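Local coordinates for putative ABC transporter (Thermobispora bispora, PDB 4PE6), which probably binds a sugar or related small polar ligand and delivers it to an ABC transporter, and here holds a trihydroxybutanoic acid, at residues N65-L78 with I87-Q101. Sequence-based numbering, arbitrary orientation.
Sequences NSATEQVAQIKSLL and INPASPTALQPVIQQ
Gln-70, reaching from helix 67-78 to the loop that leaves strand 84-88, illustrates how the beta-alpha-beta architecture of a periplasmic binding protein ties a helix to the end of a strand of its sheet. Helices 67-78 and 96-101 run nearly parallel, at 10° with axes 10.0 Å apart, as expected of consecutive right-handed crossovers covering one face of a parallel sheet. With CG anti to the backbone N (chi1 -176°) and the chain extended beyond it, the buried Gln-70 amide reaches the strand end and is held through both its oxygen and its nitrogen. Its OE1 accepts in plane, on a lone pair, from Ala-90 N at 2.8 Å; its NE2 donates to Asn-88 O at 3.0 Å, meeting that oxygen from above the carbonyl plane, and also bonds Ser-24 OG of strand 20-25. These bonds should fix the amide's flip. Just beyond, Asn-88 ND2 bonds Asp-113, a residue of the ligand pocket, so the tight end of the contact adjoins the binding cleft.

Close apolar packing continues from there. The side chain of Ile-74 crosses that of Leu-95 at about a right angle, CD1 to CD2 at 3.7 Å, and approaches Ile-87 CD1 of the strand, while its CG2 branch meets Val-98 CG2 at 3.6 Å.

Toward solvent the fit slackens: near the helix start Ala-67 CB still rests against CB of the exposed Ala-94, but exposed Lys-75 lays its aliphatic chain obliquely over Val-98, and the extended Gln-101 offers its amide to a methyl, the NE2 atom lying 3.8 Å from Leu-78 CD1.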
ATOM      1  N   ASN A  65       4.002  11.871   6.477  1.00 35.98           N
ATOM      2  CA  ASN A  65       3.004  12.008   5.409  1.00 35.00           C
ATOM      3  C   ASN A  65       2.577  13.482   5.272  1.00 36.47           C
ATOM      4  O   ASN A  65       1.393  13.805   5.465  1.00 36.38           O
ATOM      5  CB  ASN A  65       1.802  11.077   5.696  1.00 33.89           C
ATOM      6  CG  ASN A  65       0.910  10.847   4.478  1.00 32.98           C
ATOM      7  OD1 ASN A  65       1.377  10.604   3.374  1.00 30.87           O
ATOM      8  ND2 ASN A  65      -0.399  10.873   4.701  1.00 33.31           N
ATOM      9  N   SER A  66       3.550  14.357   4.960  1.00 36.44           N
ATOM     10  CA  SER A  66       3.326  15.818   4.928  1.00 37.11           C
ATOM     11  C   SER A  66       3.134  16.401   3.518  1.00 33.92           C
ATOM     12  O   SER A  66       4.057  16.470   2.694  1.00 34.29           O
ATOM     13  CB  SER A  66       4.435  16.589   5.656  1.00 39.72           C
ATOM     14  OG  SER A  66       4.461  17.960   5.228  1.00 42.24           O
ATOM     15  N   ALA A  67       1.921  16.874   3.283  1.00 31.74           N
ATOM     16  CA  ALA A  67       1.522  17.389   1.992  1.00 30.21           C
ATOM     17  C   ALA A  67       2.251  18.667   1.585  1.00 29.90           C
ATOM     18  O   ALA A  67       2.557  18.860   0.414  1.00 28.21           O
ATOM     19  CB  ALA A  67       0.023  17.623   1.994  1.00 30.79           C
ATOM     20  N   THR A  68       2.535  19.548   2.541  1.00 30.20           N
ATOM     21  CA  THR A  68       3.077  20.854   2.188  1.00 30.64           C
ATOM     22  C   THR A  68       4.430  20.727   1.486  1.00 29.79           C
ATOM     23  O   THR A  68       4.679  21.402   0.488  1.00 28.90           O
ATOM     24  CB  THR A  68       3.177  21.771   3.422  1.00 32.40           C
ATOM     25  OG1 THR A  68       1.878  21.884   4.007  1.00 32.75           O
ATOM     26  CG2 THR A  68       3.689  23.166   3.039  1.00 33.25           C
ATOM     27  N   GLU A  69       5.300  19.847   1.973  1.00 29.62           N
ATOM     28  CA  GLU A  69       6.602  19.705   1.314  1.00 30.14           C
ATOM     29  C   GLU A  69       6.467  18.950  -0.014  1.00 27.01           C
ATOM     30  O   GLU A  69       7.155  19.267  -0.968  1.00 26.64           O
ATOM     31  CB  GLU A  69       7.662  19.069   2.222  1.00 32.46           C
ATOM     32  CG  GLU A  69       9.086  19.028   1.618  1.00 34.51           C
ATOM     33  CD  GLU A  69       9.596  20.364   1.062  1.00 36.87           C
ATOM     34  OE1 GLU A  69       9.437  21.432   1.719  1.00 40.31           O
ATOM     35  OE2 GLU A  69      10.198  20.346  -0.034  1.00 37.71           O
ATOM     36  N   GLN A  70       5.563  17.983  -0.091  1.00 24.89           N
ATOM     37  CA  GLN A  70       5.328  17.281  -1.361  1.00 22.95           C
ATOM     38  C   GLN A  70       4.893  18.263  -2.458  1.00 22.42           C
ATOM     39  O   GLN A  70       5.339  18.186  -3.604  1.00 21.78           O
ATOM     40  CB  GLN A  70       4.264  16.191  -1.215  1.00 21.95           C
ATOM     41  CG  GLN A  70       4.057  15.387  -2.487  1.00 20.77           C
ATOM     42  CD  GLN A  70       3.169  14.175  -2.345  1.00 20.00           C
ATOM     43  OE1 GLN A  70       2.306  14.122  -1.477  1.00 19.82           O
ATOM     44  NE2 GLN A  70       3.357  13.188  -3.242  1.00 19.24           N
ATOM     45  N   VAL A  71       4.030  19.205  -2.097  1.00 22.60           N
ATOM     46  CA  VAL A  71       3.569  20.195  -3.066  1.00 22.51           C
ATOM     47  C   VAL A  71       4.761  20.999  -3.576  1.00 22.52           C
ATOM     48  O   VAL A  71       4.908  21.195  -4.781  1.00 22.30           O
ATOM     49  CB  VAL A  71       2.492  21.120  -2.463  1.00 23.32           C
ATOM     50  CG1 VAL A  71       2.208  22.282  -3.400  1.00 23.84           C
ATOM     51  CG2 VAL A  71       1.221  20.320  -2.180  1.00 23.10           C
ATOM     52  N   ALA A  72       5.619  21.450  -2.666  1.00 23.15           N
ATOM     53  CA  ALA A  72       6.853  22.143  -3.059  1.00 23.53           C
ATOM     54  C   ALA A  72       7.718  21.268  -3.957  1.00 22.90           C
ATOM     55  O   ALA A  72       8.231  21.728  -4.965  1.00 22.97           O
ATOM     56  CB  ALA A  72       7.659  22.578  -1.834  1.00 24.62           C
ATOM     57  N   GLN A  73       7.877  20.003  -3.592  1.00 22.37           N
ATOM     58  CA  GLN A  73       8.684  19.103  -4.405  1.00 22.08           C
ATOM     59  C   GLN A  73       8.130  18.918  -5.821  1.00 21.65           C
ATOM     60  O   GLN A  73       8.890  18.834  -6.789  1.00 21.60           O
ATOM     61  CB  GLN A  73       8.835  17.765  -3.706  1.00 21.77           C
ATOM     62  CG  GLN A  73       9.716  17.821  -2.476  1.00 22.79           C
ATOM     63  CD  GLN A  73       9.716  16.506  -1.711  1.00 22.82           C
ATOM     64  OE1 GLN A  73       8.745  15.736  -1.756  1.00 22.01           O
ATOM     65  NE2 GLN A  73      10.811  16.236  -1.011  1.00 23.53           N
ATOM     66  N   ILE A  74       6.814  18.843  -5.945  1.00 21.44           N
ATOM     67  CA  ILE A  74       6.220  18.698  -7.258  1.00 21.32           C
ATOM     68  C   ILE A  74       6.512  19.936  -8.125  1.00 22.18           C
ATOM     69  O   ILE A  74       6.873  19.802  -9.287  1.00 22.26           O
ATOM     70  CB  ILE A  74       4.717  18.369  -7.152  1.00 21.17           C
ATOM     71  CG1 ILE A  74       4.550  16.972  -6.540  1.00 20.74           C
ATOM     72  CG2 ILE A  74       4.045  18.482  -8.513  1.00 21.18           C
ATOM     73  CD1 ILE A  74       3.116  16.530  -6.297  1.00 20.81           C
ATOM     74  N   LYS A  75       6.431  21.134  -7.547  1.00 23.42           N
ATOM     75  CA  LYS A  75       6.796  22.335  -8.291  1.00 24.43           C
ATOM     76  C   LYS A  75       8.258  22.300  -8.752  1.00 24.99           C
ATOM     77  O   LYS A  75       8.551  22.679  -9.882  1.00 25.40           O
ATOM     78  CB  LYS A  75       6.493  23.589  -7.485  1.00 25.25           C
ATOM     79  CG  LYS A  75       5.012  23.740  -7.200  1.00 25.46           C
ATOM     80  CD  LYS A  75       4.739  24.795  -6.152  1.00 26.58           C
ATOM     81  CE  LYS A  75       3.238  24.966  -5.956  1.00 26.95           C
ATOM     82  NZ  LYS A  75       2.971  25.920  -4.867  1.00 27.96           N
ATOM     83  N   SER A  76       9.177  21.821  -7.914  1.00 25.78           N
ATOM     84  CA  SER A  76      10.577  21.691  -8.353  1.00 26.53           C
ATOM     85  C   SER A  76      10.708  20.655  -9.482  1.00 26.10           C
ATOM     86  O   SER A  76      11.512  20.831 -10.415  1.00 26.40           O
ATOM     87  CB  SER A  76      11.524  21.380  -7.186  1.00 27.35           C
ATOM     88  OG  SER A  76      11.696  22.535  -6.367  1.00 29.01           O
ATOM     89  N   LEU A  77       9.910  19.596  -9.419  1.00 25.09           N
ATOM     90  CA  LEU A  77       9.887  18.603 -10.502  1.00 24.87           C
ATOM     91  C   LEU A  77       9.364  19.216 -11.799  1.00 25.09           C
ATOM     92  O   LEU A  77       9.904  18.948 -12.878  1.00 25.24           O
ATOM     93  CB  LEU A  77       9.043  17.372 -10.134  1.00 24.10           C
ATOM     94  CG  LEU A  77       9.761  16.327  -9.262  1.00 23.88           C
ATOM     95  CD1 LEU A  77       8.763  15.337  -8.695  1.00 23.45           C
ATOM     96  CD2 LEU A  77      10.836  15.621 -10.061  1.00 23.91           C
ATOM     97  N   LEU A  78       8.322  20.038 -11.715  1.00 25.08           N
ATOM     98  CA  LEU A  78       7.753  20.612 -12.938  1.00 25.71           C
ATOM     99  C   LEU A  78       8.751  21.493 -13.691  1.00 26.60           C
ATOM    100  O   LEU A  78       8.735  21.533 -14.918  1.00 26.82           O
ATOM    101  CB  LEU A  78       6.474  21.388 -12.647  1.00 25.95           C
ATOM    102  CG  LEU A  78       5.298  20.511 -12.226  1.00 25.39           C
ATOM    103  CD1 LEU A  78       4.099  21.408 -11.985  1.00 26.24           C
ATOM    104  CD2 LEU A  78       4.985  19.437 -13.265  1.00 25.40           C
ATOM    105  N   ILE A  87       2.034  10.148  -8.990  1.00 15.50           N
ATOM    106  CA  ILE A  87       1.916  10.736  -7.651  1.00 15.40           C
ATOM    107  C   ILE A  87       1.278   9.790  -6.650  1.00 15.10           C
ATOM    108  O   ILE A  87       0.151   9.305  -6.868  1.00 15.04           O
ATOM    109  CB  ILE A  87       1.091  12.040  -7.634  1.00 15.53           C
ATOM    110  CG1 ILE A  87       1.663  13.049  -8.608  1.00 15.79           C
ATOM    111  CG2 ILE A  87       1.016  12.586  -6.207  1.00 15.65           C
ATOM    112  CD1 ILE A  87       0.782  14.268  -8.766  1.00 16.08           C
ATOM    113  N   ASN A  88       1.995   9.515  -5.559  1.00 15.07           N
ATOM    114  CA  ASN A  88       1.381   8.904  -4.384  1.00 15.01           C
ATOM    115  C   ASN A  88       1.135  10.038  -3.386  1.00 15.51           C
ATOM    116  O   ASN A  88       2.066  10.543  -2.704  1.00 15.61           O
ATOM    117  CB  ASN A  88       2.226   7.787  -3.806  1.00 15.06           C
ATOM    118  CG  ASN A  88       1.482   6.964  -2.753  1.00 14.92           C
ATOM    119  OD1 ASN A  88       0.700   7.505  -1.985  1.00 15.02           O
ATOM    120  ND2 ASN A  88       1.737   5.656  -2.714  1.00 14.92           N
ATOM    121  N   PRO A  89      -0.122  10.472  -3.303  1.00 15.84           N
ATOM    122  CA  PRO A  89      -0.397  11.720  -2.601  1.00 16.57           C
ATOM    123  C   PRO A  89      -0.418  11.609  -1.101  1.00 17.18           C
ATOM    124  O   PRO A  89      -0.981  10.662  -0.540  1.00 16.97           O
ATOM    125  CB  PRO A  89      -1.774  12.134  -3.155  1.00 16.57           C
ATOM    126  CG  PRO A  89      -2.409  10.875  -3.537  1.00 16.25           C
ATOM    127  CD  PRO A  89      -1.324   9.915  -3.944  1.00 15.78           C
ATOM    128  N   ALA A  90       0.204  12.582  -0.449  1.00 18.51           N
ATOM    129  CA  ALA A  90       0.222  12.645   1.008  1.00 19.44           C
ATOM    130  C   ALA A  90      -1.173  12.976   1.573  1.00 20.42           C
ATOM    131  O   ALA A  90      -1.513  12.503   2.663  1.00 20.74           O
ATOM    132  CB  ALA A  90       1.235  13.688   1.481  1.00 20.20           C
ATOM    133  N   SER A  91      -1.962  13.738   0.813  1.00 21.02           N
ATOM    134  CA  SER A  91      -3.268  14.282   1.265  1.00 22.25           C
ATOM    135  C   SER A  91      -4.361  14.030   0.248  1.00 22.31           C
ATOM    136  O   SER A  91      -4.099  14.011  -0.948  1.00 22.06           O
ATOM    137  CB  SER A  91      -3.167  15.798   1.512  1.00 23.21           C
ATOM    138  OG  SER A  91      -4.440  16.463   1.442  1.00 24.37           O
ATOM    139  N   PRO A  92      -5.605  13.846   0.712  1.00 23.19           N
ATOM    140  CA  PRO A  92      -6.680  13.723  -0.267  1.00 23.67           C
ATOM    141  C   PRO A  92      -7.010  15.031  -1.019  1.00 24.15           C
ATOM    142  O   PRO A  92      -7.671  14.970  -2.045  1.00 24.27           O
ATOM    143  CB  PRO A  92      -7.903  13.284   0.563  1.00 24.33           C
ATOM    144  CG  PRO A  92      -7.521  13.396   1.986  1.00 24.56           C
ATOM    145  CD  PRO A  92      -6.046  13.652   2.103  1.00 23.74           C
ATOM    146  N   THR A  93      -6.581  16.178  -0.487  1.00 24.79           N
ATOM    147  CA  THR A  93      -7.007  17.501  -0.994  1.00 25.37           C
ATOM    148  C   THR A  93      -5.868  18.488  -1.309  1.00 25.08           C
ATOM    149  O   THR A  93      -5.969  19.298  -2.224  1.00 25.27           O
ATOM    150  CB  THR A  93      -7.967  18.165   0.025  1.00 26.73           C
ATOM    151  OG1 THR A  93      -7.332  18.239   1.305  1.00 26.78           O
ATOM    152  CG2 THR A  93      -9.223  17.338   0.195  1.00 27.10           C
ATOM    153  N   ALA A  94      -4.781  18.441  -0.563  1.00 24.83           N
ATOM    154  CA  ALA A  94      -3.761  19.494  -0.639  1.00 24.95           C
ATOM    155  C   ALA A  94      -2.999  19.580  -1.980  1.00 24.54           C
ATOM    156  O   ALA A  94      -2.411  20.624  -2.286  1.00 24.59           O
ATOM    157  CB  ALA A  94      -2.775  19.348   0.521  1.00 25.19           C
ATOM    158  N   LEU A  95      -3.003  18.506  -2.775  1.00 23.70           N
ATOM    159  CA  LEU A  95      -2.253  18.474  -4.035  1.00 23.33           C
ATOM    160  C   LEU A  95      -3.063  18.896  -5.269  1.00 23.66           C
ATOM    161  O   LEU A  95      -2.517  19.006  -6.373  1.00 22.71           O
ATOM    162  CB  LEU A  95      -1.677  17.077  -4.287  1.00 22.75           C
ATOM    163  CG  LEU A  95      -0.348  16.773  -3.604  1.00 22.98           C
ATOM    164  CD1 LEU A  95      -0.538  16.582  -2.104  1.00 23.55           C
ATOM    165  CD2 LEU A  95       0.243  15.516  -4.240  1.00 22.65           C
ATOM    166  N   GLN A  96      -4.354  19.133  -5.088  1.00 24.34           N
ATOM    167  CA  GLN A  96      -5.231  19.392  -6.222  1.00 25.10           C
ATOM    168  C   GLN A  96      -4.734  20.567  -7.087  1.00 25.02           C
ATOM    169  O   GLN A  96      -4.670  20.439  -8.302  1.00 24.79           O
ATOM    170  CB  GLN A  96      -6.686  19.598  -5.778  1.00 26.42           C
ATOM    171  CG  GLN A  96      -7.612  18.407  -5.986  1.00 27.02           C
ATOM    172  CD  GLN A  96      -7.328  17.230  -5.061  1.00 27.25           C
ATOM    173  OE1 GLN A  96      -6.193  16.814  -4.899  1.00 28.02           O
ATOM    174  NE2 GLN A  96      -8.365  16.668  -4.486  1.00 27.94           N
ATOM    175  N   PRO A  97      -4.374  21.705  -6.464  1.00 25.61           N
ATOM    176  CA  PRO A  97      -3.922  22.829  -7.299  1.00 25.83           C
ATOM    177  C   PRO A  97      -2.649  22.511  -8.094  1.00 24.87           C
ATOM    178  O   PRO A  97      -2.574  22.819  -9.271  1.00 24.77           O
ATOM    179  CB  PRO A  97      -3.696  23.951  -6.279  1.00 26.74           C
ATOM    180  CG  PRO A  97      -4.681  23.641  -5.183  1.00 27.21           C
ATOM    181  CD  PRO A  97      -4.667  22.136  -5.086  1.00 26.24           C
ATOM    182  N   VAL A  98      -1.665  21.867  -7.479  1.00 24.30           N
ATOM    183  CA  VAL A  98      -0.428  21.610  -8.204  1.00 23.66           C
ATOM    184  C   VAL A  98      -0.635  20.533  -9.252  1.00 22.87           C
ATOM    185  O   VAL A  98       0.036  20.545 -10.281  1.00 22.76           O
ATOM    186  CB  VAL A  98       0.773  21.299  -7.285  1.00 23.62           C
ATOM    187  CG1 VAL A  98       0.707  19.890  -6.722  1.00 23.11           C
ATOM    188  CG2 VAL A  98       2.078  21.512  -8.043  1.00 23.62           C
ATOM    189  N   ILE A  99      -1.575  19.623  -9.009  1.00 22.47           N
ATOM    190  CA  ILE A  99      -1.920  18.615 -10.015  1.00 22.01           C
ATOM    191  C   ILE A  99      -2.495  19.331 -11.222  1.00 22.76           C
ATOM    192  O   ILE A  99      -2.117  19.047 -12.355  1.00 22.42           O
ATOM    193  CB  ILE A  99      -2.843  17.511  -9.450  1.00 21.50           C
ATOM    194  CG1 ILE A  99      -2.029  16.580  -8.533  1.00 20.92           C
ATOM    195  CG2 ILE A  99      -3.499  16.713 -10.563  1.00 21.37           C
ATOM    196  CD1 ILE A  99      -2.871  15.592  -7.739  1.00 20.71           C
ATOM    197  N   GLN A 100      -3.383  20.289 -10.987  1.00 23.79           N
ATOM    198  CA  GLN A 100      -3.944  21.049 -12.096  1.00 24.68           C
ATOM    199  C   GLN A 100      -2.871  21.883 -12.797  1.00 24.69           C
ATOM    200  O   GLN A 100      -2.919  22.059 -14.008  1.00 25.11           O
ATOM    201  CB  GLN A 100      -5.099  21.917 -11.621  1.00 26.18           C
ATOM    202  CG  GLN A 100      -5.850  22.617 -12.751  1.00 27.38           C
ATOM    203  CD  GLN A 100      -6.553  21.641 -13.658  1.00 27.58           C
ATOM    204  OE1 GLN A 100      -7.419  20.897 -13.216  1.00 28.53           O
ATOM    205  NE2 GLN A 100      -6.182  21.627 -14.932  1.00 28.01           N
ATOM    206  N   GLN A 101      -1.890  22.380 -12.040  1.00 24.72           N
ATOM    207  CA  GLN A 101      -0.783  23.133 -12.612  1.00 24.85           C
ATOM    208  C   GLN A 101       0.033  22.244 -13.556  1.00 24.36           C
ATOM    209  O   GLN A 101       0.420  22.663 -14.662  1.00 24.55           O
ATOM    210  CB  GLN A 101       0.106  23.707 -11.488  1.00 25.50           C
ATOM    211  CG  GLN A 101       1.320  24.491 -11.974  1.00 26.36           C
ATOM    212  CD  GLN A 101       2.256  24.905 -10.860  1.00 27.03           C
ATOM    213  OE1 GLN A 101       1.836  25.110  -9.721  1.00 27.94           O
ATOM    214  NE2 GLN A 101       3.542  25.038 -11.189  1.00 27.21           N
TER
HETATM  215  O   HOH W   1       1.018   9.086   1.041  1.00 17.46           O